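Local coordinates for MamA (Candidatus Magnetobacterium bavaricum, PDB 3VTY), which is a tetratricopeptide-repeat (TPR) protein, an all-helical solenoid of a family that generally serves as a scaffold for protein-protein interaction, at residues D57-L62 against Y77-A82; L113-D118 against E128-T133; G139-Y144 against E169-K174; I147-E152 against K162-A167. All coordinates share one frame; numbering follows the deposited sequence. Where two conformers were deposited one is given.

Contact 1 (D57-L62 against Y77-A82); sequences DAIESL and YILGSA
An apolar contact between two consecutive antiparallel helices, buried near the middle of the solenoid, joins Leu62 and Ile59 of helix 55-68 to Ile78, Leu79 and Ala82 of helix 73-85. The two short segments have axes 9.3 Å apart at closest approach, with N-to-C directions 156° apart, and they bury 270 Å² between them. Leu62 contributes most from its helix. Its CD1 makes the closest approach, 3.6 Å from Ile78 CG2, and also lies close to the backbone at Leu79 CA. The Leu62 CD2 branch reaches the same Ile78 methyl from a little farther off, so CG2 of Ile78 faces both ends of the leucine fork. Tetratricopeptide-repeat proteins stack antiparallel helices into a solenoid; this contact joins two successive helices of it, and segment 77-82 lies within one of the repeats. Leu79 starts beside the interface and turns into it: with CG anti to the backbone N (chi1 178°), CD1 comes within 3.9 Å of Leu62 CB and 4.0 Å of Ile59 CG2, bridging two residues about one helical turn apart. Ile59 and Leu79 cross at about a right angle. The other branch of Ile59 serves Ala82, whose CB sits 3.7 Å from Ile59 CG1, and the methyl of Leu62 CD1 closes on Ala82 CB at 4.1 Å. Ala58 and Ala82 meet more loosely through their CB atoms, 4.4 Å apart. Outside the pair, helix 39-51 covers one flank, with Met50 against both Ala58 and Ile78 and Leu43 against Leu62; Ala95 of helix 89-102 packs on Leu79.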
loop_
_atom_site.group_PDB
_atom_site.type_symbol
_atom_site.label_atom_id
_atom_site.label_comp_id
_atom_site.label_asym_id
_atom_site.label_seq_id
_atom_site.Cartn_x
_atom_site.Cartn_y
_atom_site.Cartn_z
ATOM N N ASP A 57 2.268 -9.624 12.572
ATOM C CA ASP A 57 3.184 -8.745 13.296
ATOM C C ASP A 57 3.228 -7.344 12.707
ATOM O O ASP A 57 3.305 -6.380 13.427
ATOM C CB ASP A 57 4.615 -9.355 13.374
ATOM C CG ASP A 57 4.670 -10.547 14.428
ATOM O OD1 ASP A 57 4.054 -10.417 15.518
ATOM O OD2 ASP A 57 5.159 -11.636 14.098
ATOM N N ALA A 58 3.224 -7.249 11.383
ATOM C CA ALA A 58 3.141 -5.912 10.702
ATOM C C ALA A 58 1.913 -5.168 11.232
ATOM O O ALA A 58 2.044 -4.048 11.677
ATOM C CB ALA A 58 3.049 -6.061 9.225
ATOM N N ILE A 59 0.757 -5.826 11.210
ATOM C CA ILE A 59 -0.524 -5.225 11.617
ATOM C C ILE A 59 -0.445 -4.705 13.048
ATOM O O ILE A 59 -0.813 -3.597 13.318
ATOM C CB ILE A 59 -1.700 -6.152 11.442
ATOM C CG1 ILE A 59 -1.992 -6.341 9.936
ATOM C CG2 ILE A 59 -2.987 -5.537 12.133
ATOM C CD1 ILE A 59 -2.966 -7.551 9.551
ATOM N N GLU A 60 0.087 -5.501 13.951
ATOM C CA GLU A 60 0.320 -5.060 15.287
ATOM C C GLU A 60 1.141 -3.771 15.381
ATOM O O GLU A 60 0.804 -2.832 16.149
ATOM C CB GLU A 60 1.009 -6.166 16.042
ATOM C CG GLU A 60 1.267 -5.839 17.475
ATOM C CD GLU A 60 1.982 -6.992 18.271
ATOM O OE1 GLU A 60 1.993 -8.191 17.814
ATOM O OE2 GLU A 60 2.524 -6.615 19.335
ATOM N N SER A 61 2.214 -3.681 14.599
ATOM C CA SER A 61 3.058 -2.531 14.702
ATOM C C SER A 61 2.358 -1.322 14.052
ATOM O O SER A 61 2.434 -0.208 14.571
ATOM C CB SER A 61 4.408 -2.802 14.035
ATOM O OG SER A 61 5.267 -1.753 14.375
ATOM N N LEU A 62 1.645 -1.548 12.948
ATOM C CA LEU A 62 0.942 -0.463 12.275
ATOM C C LEU A 62 -0.241 0.005 13.099
ATOM O O LEU A 62 -0.528 1.181 13.131
ATOM C CB LEU A 62 0.487 -0.895 10.900
ATOM C CG LEU A 62 1.714 -1.223 10.036
ATOM C CD1 LEU A 62 1.291 -2.148 8.862
ATOM C CD2 LEU A 62 2.434 -0.063 9.560
ATOM N N TYR A 77 -2.844 3.299 4.657
ATOM C CA TYR A 77 -2.596 2.562 3.421
ATOM C C TYR A 77 -1.786 1.278 3.656
ATOM O O TYR A 77 -2.168 0.178 3.235
ATOM C CB TYR A 77 -1.860 3.458 2.448
ATOM C CG TYR A 77 -1.363 2.697 1.249
ATOM C CD1 TYR A 77 -2.210 2.399 0.227
ATOM C CD2 TYR A 77 -0.060 2.315 1.137
ATOM C CE1 TYR A 77 -1.771 1.713 -0.898
ATOM C CE2 TYR A 77 0.421 1.574 0.006
ATOM C CZ TYR A 77 -0.452 1.280 -0.991
ATOM O OH TYR A 77 -0.025 0.589 -2.095
ATOM N N ILE A 78 -0.700 1.410 4.409
ATOM C CA ILE A 78 0.107 0.244 4.713
ATOM C C ILE A 78 -0.638 -0.791 5.561
ATOM O O ILE A 78 -0.517 -1.980 5.302
ATOM C CB ILE A 78 1.433 0.614 5.411
ATOM C CG1 ILE A 78 2.236 1.551 4.526
ATOM C CG2 ILE A 78 2.192 -0.679 5.697
ATOM C CD1 ILE A 78 2.657 0.877 3.146
ATOM N N LEU A 79 -1.406 -0.328 6.551
ATOM C CA LEU A 79 -2.208 -1.193 7.389
ATOM C C LEU A 79 -3.166 -1.941 6.528
ATOM O O LEU A 79 -3.432 -3.112 6.731
ATOM C CB LEU A 79 -2.999 -0.338 8.423
ATOM C CG LEU A 79 -3.942 -1.031 9.377
ATOM C CD1 LEU A 79 -3.158 -2.087 10.113
ATOM C CD2 LEU A 79 -4.755 -0.124 10.333
ATOM N N GLY A 80 -3.788 -1.201 5.610
ATOM C CA GLY A 80 -4.724 -1.808 4.661
ATOM C C GLY A 80 -4.073 -2.873 3.809
ATOM O O GLY A 80 -4.660 -3.939 3.557
ATOM N N SER A 81 -2.847 -2.628 3.378
ATOM C CA SER A 81 -2.160 -3.570 2.564
ATOM C C SER A 81 -1.811 -4.821 3.356
ATOM O O SER A 81 -1.961 -5.953 2.863
ATOM C CB SER A 81 -0.895 -2.967 1.917
ATOM O OG SER A 81 -1.177 -1.708 1.273
ATOM N N ALA A 82 -1.424 -4.627 4.630
ATOM C CA ALA A 82 -1.075 -5.763 5.469
ATOM C C ALA A 82 -2.322 -6.667 5.740
ATOM O O ALA A 82 -2.257 -7.892 5.659
ATOM C CB ALA A 82 -0.434 -5.267 6.739
#

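Contact 2 (L113-D118 against E128-T133)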
loop_
_atom_site.group_PDB
_atom_site.type_symbol
_atom_site.label_atom_id
_atom_site.label_comp_id
_atom_site.label_asym_id
_atom_site.label_seq_id
_atom_site.Cartn_x
_atom_site.Cartn_y
_atom_site.Cartn_z
ATOM N N LEU A 113 -7.502 -0.097 -3.088
ATOM C CA LEU A 113 -8.886 -0.356 -2.807
ATOM C C LEU A 113 -9.570 -1.119 -3.948
ATOM O O LEU A 113 -10.285 -2.097 -3.682
ATOM C CB LEU A 113 -9.613 0.919 -2.501
ATOM C CG LEU A 113 -11.023 0.853 -2.051
ATOM C CD1 LEU A 113 -11.152 0.205 -0.694
ATOM C CD2 LEU A 113 -11.565 2.278 -2.003
ATOM N N GLY A 114 -9.301 -0.708 -5.195
ATOM C CA GLY A 114 -9.759 -1.446 -6.397
ATOM C C GLY A 114 -9.297 -2.903 -6.417
ATOM O O GLY A 114 -10.080 -3.827 -6.715
ATOM N N LEU A 115 -8.033 -3.143 -6.069
ATOM C CA LEU A 115 -7.510 -4.524 -6.039
ATOM C C LEU A 115 -8.269 -5.326 -5.012
ATOM O O LEU A 115 -8.619 -6.487 -5.285
ATOM C CB LEU A 115 -6.032 -4.571 -5.717
ATOM C CG LEU A 115 -4.993 -4.018 -6.699
ATOM C CD1 LEU A 115 -3.571 -4.165 -6.141
ATOM C CD2 LEU A 115 -5.166 -4.731 -8.113
ATOM N N VAL A 116 -8.550 -4.727 -3.853
ATOM C CA VAL A 116 -9.285 -5.417 -2.780
ATOM C C VAL A 116 -10.692 -5.694 -3.302
ATOM O O VAL A 116 -11.174 -6.794 -3.173
ATOM C CB VAL A 116 -9.373 -4.654 -1.459
ATOM C CG1 VAL A 116 -10.375 -5.409 -0.508
ATOM C CG2 VAL A 116 -7.963 -4.451 -0.845
ATOM N N TYR A 117 -11.345 -4.702 -3.915
ATOM C CA TYR A 117 -12.695 -4.988 -4.458
ATOM C C TYR A 117 -12.669 -6.092 -5.512
ATOM O O TYR A 117 -13.551 -6.963 -5.496
ATOM C CB TYR A 117 -13.399 -3.737 -4.957
ATOM C CG TYR A 117 -13.854 -2.766 -3.897
ATOM C CD1 TYR A 117 -14.525 -3.189 -2.751
ATOM C CD2 TYR A 117 -13.704 -1.414 -4.087
ATOM C CE1 TYR A 117 -14.980 -2.253 -1.783
ATOM C CE2 TYR A 117 -14.135 -0.507 -3.148
ATOM C CZ TYR A 117 -14.770 -0.939 -1.998
ATOM O OH TYR A 117 -15.204 -0.005 -1.086
ATOM N N ASP A 118 -11.674 -6.093 -6.408
ATOM C CA ASP A 118 -11.589 -7.115 -7.423
ATOM C C ASP A 118 -11.577 -8.508 -6.807
ATOM O O ASP A 118 -12.313 -9.366 -7.285
ATOM C CB ASP A 118 -10.412 -6.952 -8.353
ATOM C CG ASP A 118 -10.765 -6.250 -9.667
ATOM O OD1 ASP A 118 -11.900 -6.362 -10.189
ATOM O OD2 ASP A 118 -9.834 -5.706 -10.268
ATOM N N GLU A 128 -14.554 1.539 -10.556
ATOM C CA GLU A 128 -14.680 2.875 -10.034
ATOM C C GLU A 128 -13.442 3.358 -9.293
ATOM O O GLU A 128 -12.998 4.538 -9.398
ATOM C CB GLU A 128 -15.729 2.852 -8.920
ATOM C CG GLU A 128 -16.704 3.736 -9.032
ATOM C CD GLU A 128 -17.918 3.041 -9.497
ATOM O OE1 GLU A 128 -18.050 3.002 -10.730
ATOM O OE2 GLU A 128 -18.698 2.522 -8.638
ATOM N N ALA A 129 -12.952 2.476 -8.438
ATOM C CA ALA A 129 -11.752 2.818 -7.662
ATOM C C ALA A 129 -10.563 3.083 -8.651
ATOM O O ALA A 129 -9.715 3.974 -8.425
ATOM C CB ALA A 129 -11.444 1.760 -6.676
ATOM N N TYR A 130 -10.500 2.268 -9.719
ATOM C CA TYR A 130 -9.403 2.405 -10.685
ATOM C C TYR A 130 -9.589 3.690 -11.466
ATOM O O TYR A 130 -8.608 4.357 -11.747
ATOM C CB TYR A 130 -9.326 1.226 -11.651
ATOM C CG TYR A 130 -9.071 -0.114 -11.009
ATOM C CD1 TYR A 130 -8.112 -0.263 -10.019
ATOM C CD2 TYR A 130 -9.739 -1.252 -11.458
ATOM C CE1 TYR A 130 -7.839 -1.474 -9.479
ATOM C CE2 TYR A 130 -9.488 -2.485 -10.905
ATOM C CZ TYR A 130 -8.522 -2.579 -9.897
ATOM O OH TYR A 130 -8.252 -3.792 -9.323
ATOM N N GLU A 131 -10.836 4.060 -11.775
ATOM C CA GLU A 131 -11.090 5.286 -12.546
ATOM C C GLU A 131 -10.741 6.487 -11.658
ATOM O O GLU A 131 -10.235 7.509 -12.128
ATOM C CB GLU A 131 -12.544 5.393 -13.036
ATOM C CG GLU A 131 -12.998 4.376 -14.060
ATOM C CD GLU A 131 -14.570 4.319 -14.252
ATOM O OE1 GLU A 131 -15.372 4.794 -13.386
ATOM O OE2 GLU A 131 -15.027 3.782 -15.298
ATOM N N LYS A 132 -10.972 6.357 -10.347
ATOM C CA LYS A 132 -10.563 7.465 -9.446
ATOM C C LYS A 132 -9.068 7.680 -9.434
ATOM O O LYS A 132 -8.589 8.800 -9.475
ATOM C CB LYS A 132 -11.027 7.196 -7.998
ATOM C CG LYS A 132 -12.438 7.494 -7.815
ATOM C CD LYS A 132 -12.656 9.042 -7.823
ATOM C CE LYS A 132 -12.769 9.655 -6.422
ATOM N NZ LYS A 132 -13.674 10.846 -6.460
ATOM N N THR A 133 -8.345 6.573 -9.368
ATOM C CA THR A 133 -6.892 6.560 -9.400
ATOM C C THR A 133 -6.401 7.358 -10.631
ATOM O O THR A 133 -5.544 8.255 -10.548
ATOM C CB THR A 133 -6.414 5.110 -9.492
ATOM O OG1 THR A 133 -6.971 4.317 -8.385
ATOM C CG2 THR A 133 -4.882 5.029 -9.548
#
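Tyr130 OH donates a 2.7 Å hydrogen bond to Asp118 OD2, the one hydrogen bond between the segments 113-118 and 128-133. They lie on helices 107-119 and 123-136, the two antiparallel helices of one tetratricopeptide repeat; the segments run 165° apart in direction, with axes 8.6 Å from each other. The carboxylate oxygen lies at the edge of the phenol ring, near its plane, whereas the hydroxyl comes to the carboxylate from above, 38° out of its plane. Asp118 is fixed from its other oxygen too, since OD1 is hydrogen-bonded to His123 ND1; this second bond probably helps to hold the carboxylate turned toward the tyrosine. The ring lies close against Gly114, which has no side chain: Tyr130 CE1 is 3.6 Å from Gly114 CA. On the same glycine, Ala129 CB packs 3.6 Å from Gly114 N, and the CA atoms of Gly114 and Ala129 are 4.9 Å apart, a close backbone approach. Tyr130 has CG anti to its own carbonyl carbon (chi1 -61°), which carries the ring from the flank of its helix across to the first one. The ring of Tyr111 also meets that of Tyr130. Leu115 crosses the tyrosine at about a right angle, its CD2 methyl ending 3.4 Å from Tyr130 OH.

Contact 3 (G139-Y144 against E169-K174); sequences GFIRAY and EKEEKK
Tyr144 and Ile141, near the start of helix 141-153, meet Lys170, Glu171 and Lys174, near the end of helix 157-175, through one polar and several apolar contacts. The polar part is a hydrogen bond from Lys170 NZ to Tyr144 OH, 3.1 Å long. The lysine chain bends at chi2 and again at chi4 (-3°), which turns NZ to the phenol, and the two side chains cross at about a right angle. Tyr144 OH is also hydrogen-bonded to Pro138 O, to which Lys170 NZ makes a weak bond, so hydroxyl, ammonium and carbonyl gather at the turn before the helix. Both segments belong to the last tetratricopeptide repeat, where this contact joins the entrance of its first helix to the far end of its second.

The apolar part centres on Ile141, whose branches spread over the second helix. CG1 lies 3.9 Å from Lys170 CB, the two side chains sliding past each other in opposite directions. CG2 rests 3.7 Å from Glu171 CG, on the aliphatic part of the glutamate. Gly139 CA adds a looser contact with Lys170 CD at 4.2 Å. Distinct from these apolar pairs, the Ile141 CD1 methyl lies beside the end of the Lys174 chain, 3.8 Å from Lys174 NZ.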
loop_
_atom_site.group_PDB
_atom_site.type_symbol
_atom_site.label_atom_id
_atom_site.label_comp_id
_atom_site.label_asym_id
_atom_site.label_seq_id
_atom_site.Cartn_x
_atom_site.Cartn_y
_atom_site.Cartn_z
ATOM N N GLY A 139 -1.283 9.182 -15.428
ATOM C CA GLY A 139 -0.221 8.279 -15.819
ATOM C C GLY A 139 -0.072 7.033 -15.007
ATOM O O GLY A 139 0.959 6.394 -15.098
ATOM N N PHE A 140 -1.074 6.668 -14.211
ATOM C CA PHE A 140 -0.996 5.489 -13.374
ATOM C C PHE A 140 -1.328 4.272 -14.257
ATOM O O PHE A 140 -2.487 3.864 -14.383
ATOM C CB PHE A 140 -2.039 5.620 -12.217
ATOM C CG PHE A 140 -1.711 4.828 -10.975
ATOM C CD1 PHE A 140 -1.762 3.439 -10.963
ATOM C CD2 PHE A 140 -1.399 5.483 -9.768
ATOM C CE1 PHE A 140 -1.501 2.704 -9.834
ATOM C CE2 PHE A 140 -1.138 4.790 -8.618
ATOM C CZ PHE A 140 -1.170 3.407 -8.585
ATOM N N ILE A 141 -0.300 3.649 -14.820
ATOM C CA ILE A 141 -0.467 2.624 -15.871
ATOM C C ILE A 141 -1.288 1.411 -15.425
ATOM O O ILE A 141 -2.172 0.955 -16.159
ATOM C CB ILE A 141 0.947 2.167 -16.392
ATOM C CG1 ILE A 141 1.642 3.331 -17.103
ATOM C CG2 ILE A 141 0.852 0.890 -17.352
ATOM C CD1 ILE A 141 3.139 3.265 -17.043
ATOM N N ARG A 142 -0.961 0.875 -14.250
ATOM C CA ARG A 142 -1.610 -0.284 -13.681
ATOM C C ARG A 142 -3.120 -0.101 -13.526
ATOM O O ARG A 142 -3.808 -1.050 -13.576
ATOM C CB ARG A 142 -1.047 -0.566 -12.296
ATOM C CG ARG A 142 0.299 -1.306 -12.343
ATOM C CD ARG A 142 0.847 -1.440 -10.945
ATOM N NE ARG A 142 1.202 -0.147 -10.396
ATOM C CZ ARG A 142 1.250 0.125 -9.109
ATOM N NH1 ARG A 142 0.977 -0.815 -8.227
ATOM N NH2 ARG A 142 1.552 1.343 -8.721
ATOM N N ALA A 143 -3.604 1.125 -13.278
ATOM C CA ALA A 143 -5.037 1.356 -13.226
ATOM C C ALA A 143 -5.698 1.137 -14.587
ATOM O O ALA A 143 -6.744 0.519 -14.653
ATOM C CB ALA A 143 -5.375 2.828 -12.660
ATOM N N TYR A 144 -5.078 1.614 -15.676
ATOM C CA TYR A 144 -5.631 1.338 -16.996
ATOM C C TYR A 144 -5.624 -0.149 -17.252
ATOM O O TYR A 144 -6.617 -0.722 -17.681
ATOM C CB TYR A 144 -4.884 2.054 -18.125
ATOM C CG TYR A 144 -4.909 3.539 -18.044
ATOM C CD1 TYR A 144 -5.921 4.267 -18.637
ATOM C CD2 TYR A 144 -3.887 4.253 -17.401
ATOM C CE1 TYR A 144 -5.914 5.653 -18.583
ATOM C CE2 TYR A 144 -3.898 5.600 -17.361
ATOM C CZ TYR A 144 -4.903 6.293 -17.924
ATOM O OH TYR A 144 -4.881 7.679 -17.862
ATOM N N GLU A 169 0.206 3.246 -24.557
ATOM C CA GLU A 169 0.515 4.663 -24.846
ATOM C C GLU A 169 1.220 5.336 -23.678
ATOM O O GLU A 169 2.228 6.029 -23.853
ATOM C CB GLU A 169 -0.762 5.408 -25.229
ATOM C CG GLU A 169 -0.581 6.779 -25.847
ATOM C CD GLU A 169 -1.943 7.464 -26.203
ATOM O OE1 GLU A 169 -3.002 7.025 -25.682
ATOM O OE2 GLU A 169 -1.942 8.460 -26.987
ATOM N N LYS A 170 0.755 5.067 -22.469
ATOM C CA LYS A 170 1.362 5.679 -21.283
ATOM C C LYS A 170 2.766 5.088 -21.026
ATOM O O LYS A 170 3.741 5.822 -20.729
ATOM C CB LYS A 170 0.455 5.545 -20.060
ATOM C CG LYS A 170 -0.821 6.444 -20.086
ATOM C CD LYS A 170 -0.493 7.936 -20.006
ATOM C CE LYS A 170 -1.717 8.861 -20.039
ATOM N NZ LYS A 170 -2.962 8.110 -20.201
ATOM N N GLU A 171 2.881 3.766 -21.177
ATOM C CA GLU A 171 4.181 3.099 -21.081
ATOM C C GLU A 171 5.204 3.704 -22.066
ATOM O O GLU A 171 6.328 3.957 -21.671
ATOM C CB GLU A 171 4.046 1.561 -21.246
ATOM C CG GLU A 171 3.241 0.791 -20.146
ATOM C CD GLU A 171 3.024 -0.647 -20.524
ATOM O OE1 GLU A 171 3.885 -1.475 -20.156
ATOM O OE2 GLU A 171 2.096 -0.981 -21.279
ATOM N N GLU A 172 4.796 3.995 -23.296
ATOM C CA GLU A 172 5.682 4.458 -24.333
ATOM C C GLU A 172 6.111 5.905 -24.010
ATOM O O GLU A 172 7.227 6.323 -24.334
ATOM C CB GLU A 172 5.013 4.467 -25.723
ATOM C CG GLU A 172 4.524 3.119 -26.359
ATOM C CD GLU A 172 5.643 2.118 -26.823
ATOM O OE1 GLU A 172 6.884 2.429 -26.564
ATOM O OE2 GLU A 172 5.224 1.032 -27.419
ATOM N N LYS A 173 5.204 6.688 -23.439
ATOM C CA LYS A 173 5.517 8.108 -23.143
ATOM C C LYS A 173 6.533 8.151 -22.014
ATOM O O LYS A 173 7.518 8.853 -22.081
ATOM C CB LYS A 173 4.258 8.913 -22.793
ATOM C CG LYS A 173 4.088 10.158 -23.644
ATOM C CD LYS A 173 3.022 10.000 -24.733
ATOM C CE LYS A 173 1.695 10.646 -24.313
ATOM N NZ LYS A 173 0.613 10.436 -25.318
ATOM N N LYS A 174 6.282 7.375 -20.982
ATOM C CA LYS A 174 7.247 7.140 -19.945
ATOM C C LYS A 174 8.617 6.761 -20.511
ATOM O O LYS A 174 9.588 7.450 -20.252
ATOM C CB LYS A 174 6.758 6.020 -19.043
ATOM C CG LYS A 174 7.425 5.924 -17.690
ATOM C CD LYS A 174 7.119 4.558 -17.118
ATOM C CE LYS A 174 7.147 4.496 -15.617
ATOM N NZ LYS A 174 6.454 3.223 -15.237
#

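Contact 4 (I147-E152 against K162-A167)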
loop_
_atom_site.group_PDB
_atom_site.type_symbol
_atom_site.label_atom_id
_atom_site.label_comp_id
_atom_site.label_asym_id
_atom_site.label_seq_id
_atom_site.Cartn_x
_atom_site.Cartn_y
_atom_site.Cartn_z
ATOM N N ILE A 147 -8.379 -1.943 -15.168
ATOM C CA ILE A 147 -9.725 -1.710 -15.754
ATOM C C ILE A 147 -9.906 -2.624 -16.967
ATOM O O ILE A 147 -10.930 -3.274 -17.098
ATOM C CB ILE A 147 -9.917 -0.257 -16.156
ATOM C CG1 ILE A 147 -9.959 0.635 -14.872
ATOM C CG2 ILE A 147 -11.162 -0.062 -17.009
ATOM C CD1 ILE A 147 -9.853 2.174 -15.194
ATOM N N GLY A 148 -8.871 -2.666 -17.826
ATOM C CA GLY A 148 -8.810 -3.508 -18.984
ATOM C C GLY A 148 -9.110 -4.924 -18.622
ATOM O O GLY A 148 -9.963 -5.566 -19.217
ATOM N N LEU A 149 -8.434 -5.433 -17.608
ATOM C CA LEU A 149 -8.690 -6.797 -17.215
ATOM C C LEU A 149 -10.086 -6.976 -16.548
ATOM O O LEU A 149 -10.716 -8.053 -16.696
ATOM C CB LEU A 149 -7.559 -7.306 -16.317
ATOM C CG LEU A 149 -6.257 -7.549 -17.108
ATOM C CD1 LEU A 149 -5.110 -7.659 -16.037
ATOM C CD2 LEU A 149 -6.384 -8.761 -18.051
ATOM N N ALA A 150 -10.580 -5.946 -15.847
ATOM C CA ALA A 150 -11.947 -6.011 -15.254
ATOM C C ALA A 150 -12.921 -6.128 -16.412
ATOM O O ALA A 150 -13.875 -6.958 -16.412
ATOM C CB ALA A 150 -12.273 -4.780 -14.378
ATOM N N TYR A 151 -12.676 -5.358 -17.469
ATOM C CA TYR A 151 -13.572 -5.466 -18.621
ATOM C C TYR A 151 -13.505 -6.800 -19.349
ATOM O O TYR A 151 -14.552 -7.315 -19.829
ATOM C CB TYR A 151 -13.444 -4.287 -19.570
ATOM C CG TYR A 151 -14.110 -3.015 -19.087
ATOM C CD1 TYR A 151 -15.455 -3.008 -18.635
ATOM C CD2 TYR A 151 -13.434 -1.824 -19.120
ATOM C CE1 TYR A 151 -16.082 -1.822 -18.231
ATOM C CE2 TYR A 151 -14.060 -0.615 -18.750
ATOM C CZ TYR A 151 -15.373 -0.647 -18.314
ATOM O OH TYR A 151 -15.944 0.493 -17.926
ATOM N N GLU A 152 -12.322 -7.403 -19.427
ATOM C CA GLU A 152 -12.232 -8.777 -19.937
ATOM C C GLU A 152 -13.077 -9.731 -19.109
ATOM O O GLU A 152 -13.774 -10.605 -19.657
ATOM C CB GLU A 152 -10.794 -9.284 -19.984
ATOM C CG GLU A 152 -9.947 -8.525 -20.998
ATOM C CD GLU A 152 -10.158 -9.005 -22.405
ATOM O OE1 GLU A 152 -10.947 -9.960 -22.636
ATOM O OE2 GLU A 152 -9.515 -8.419 -23.309
ATOM N N LYS A 162 -9.303 -1.124 -25.585
ATOM C CA LYS A 162 -9.110 0.325 -25.506
ATOM C C LYS A 162 -8.242 0.722 -24.308
ATOM O O LYS A 162 -7.301 1.579 -24.435
ATOM C CB LYS A 162 -10.427 1.099 -25.425
ATOM C CG LYS A 162 -11.408 0.819 -26.527
ATOM C CD LYS A 162 -12.362 1.995 -26.699
ATOM C CE LYS A 162 -13.762 1.506 -26.574
ATOM N NZ LYS A 162 -14.047 0.510 -27.623
ATOM N N TYR A 163 -8.522 0.121 -23.173
ATOM C CA TYR A 163 -7.751 0.349 -21.962
ATOM C C TYR A 163 -6.305 -0.222 -22.088
ATOM O O TYR A 163 -5.363 0.408 -21.556
ATOM C CB TYR A 163 -8.478 -0.160 -20.685
ATOM C CG TYR A 163 -9.539 0.852 -20.192
ATOM C CD1 TYR A 163 -10.867 0.809 -20.667
ATOM C CD2 TYR A 163 -9.191 1.884 -19.334
ATOM C CE1 TYR A 163 -11.847 1.847 -20.249
ATOM C CE2 TYR A 163 -10.121 2.861 -18.900
ATOM C CZ TYR A 163 -11.437 2.841 -19.364
ATOM O OH TYR A 163 -12.297 3.825 -18.935
ATOM N N PHE A 164 -6.142 -1.395 -22.696
ATOM C CA PHE A 164 -4.794 -1.931 -22.910
ATOM C C PHE A 164 -3.937 -1.059 -23.833
ATOM O O PHE A 164 -2.730 -0.898 -23.590
ATOM C CB PHE A 164 -4.792 -3.413 -23.364
ATOM C CG PHE A 164 -5.475 -4.330 -22.384
ATOM C CD1 PHE A 164 -5.176 -4.304 -21.036
ATOM C CD2 PHE A 164 -6.380 -5.263 -22.807
ATOM C CE1 PHE A 164 -5.785 -5.201 -20.126
ATOM C CE2 PHE A 164 -7.010 -6.132 -21.911
ATOM C CZ PHE A 164 -6.740 -6.104 -20.559
ATOM N N LYS A 165 -4.566 -0.456 -24.845
ATOM C CA LYS A 165 -3.874 0.421 -25.741
ATOM C C LYS A 165 -3.529 1.706 -25.049
ATOM O O LYS A 165 -2.412 2.259 -25.253
ATOM C CB LYS A 165 -4.708 0.699 -26.996
ATOM C CG LYS A 165 -4.785 -0.485 -27.877
ATOM C CD LYS A 165 -5.694 -0.238 -29.055
ATOM C CE LYS A 165 -5.550 -1.336 -30.063
ATOM N NZ LYS A 165 -6.533 -1.156 -31.196
ATOM N N LYS A 166 -4.448 2.177 -24.202
ATOM C CA LYS A 166 -4.162 3.383 -23.443
ATOM C C LYS A 166 -3.033 3.162 -22.469
ATOM O O LYS A 166 -2.146 4.045 -22.342
ATOM C CB LYS A 166 -5.442 3.941 -22.766
ATOM C CG LYS A 166 -5.269 5.281 -22.094
ATOM C CD LYS A 166 -4.682 6.357 -23.011
ATOM C CE LYS A 166 -5.544 7.604 -23.097
ATOM N NZ LYS A 166 -5.283 8.417 -24.380
ATOM N N ALA A 167 -2.968 1.979 -21.836
ATOM C CA ALA A 167 -1.858 1.643 -20.909
ATOM C C ALA A 167 -0.533 1.647 -21.687
ATOM O O ALA A 167 0.473 2.240 -21.227
ATOM C CB ALA A 167 -2.082 0.318 -20.219
#
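The segments on helices 141-153 and 157-175 run antiparallel, 163° apart in direction with axes 8.7 Å from each other, and their backbones come closest at Gly148 and Tyr163, whose CA atoms are 5.0 Å apart. Ile147 meets Tyr163 in a CH-pi contact: CG2 stands 3.4 Å from the ring centroid, only 4° off the ring normal. Tyr163 CE1 also comes to the edge of the Tyr151 ring, 3.6 Å from Tyr151 CE2, with the two planes inclined obliquely. Phe164 also packs on Gly148. With CG anti to its own carbonyl carbon (chi1 -58°), its ring extends across the helix gap until CZ is 3.3 Å from Gly148 C. Leu149 CD2 packs 3.7 Å from Phe164 CZ, its side chain crossing the phenylalanine at about a right angle. Glu152 approaches the ring edge, its carboxylate nearly coplanar with the ring and OE2 3.7 Å from Phe164 CE2, while OE1 forms a salt bridge to Arg157. A glycine of the first helix receiving an aromatic ring from the second is characteristic of the helical hairpin of a tetratricopeptide repeat.

How the contacts relate
The four contacts follow the solenoid in chain order, except that contact 4 is nested within the chain loop closed by contact 3. Contact 1 joins helices 55-68 and 73-85 and stands apart: its centre is 20 Å from that of contact 2 and about 30 Å from that of contact 4. Contacts 3 and 4 use the same helix pair, with centres 11 Å apart, and Tyr144 connects them by packing its CB on Ala167 CB at 3.9 Å. Contact 2 touches both across the boundary between successive repeats: Thr133 CG2 lies 3.5 Å from Phe140 CG, and Tyr130 CB 3.3 Å from Ile147 CG1. Contacts 2 and 4 both pack an aromatic ring of the second helix against a glycine of the first.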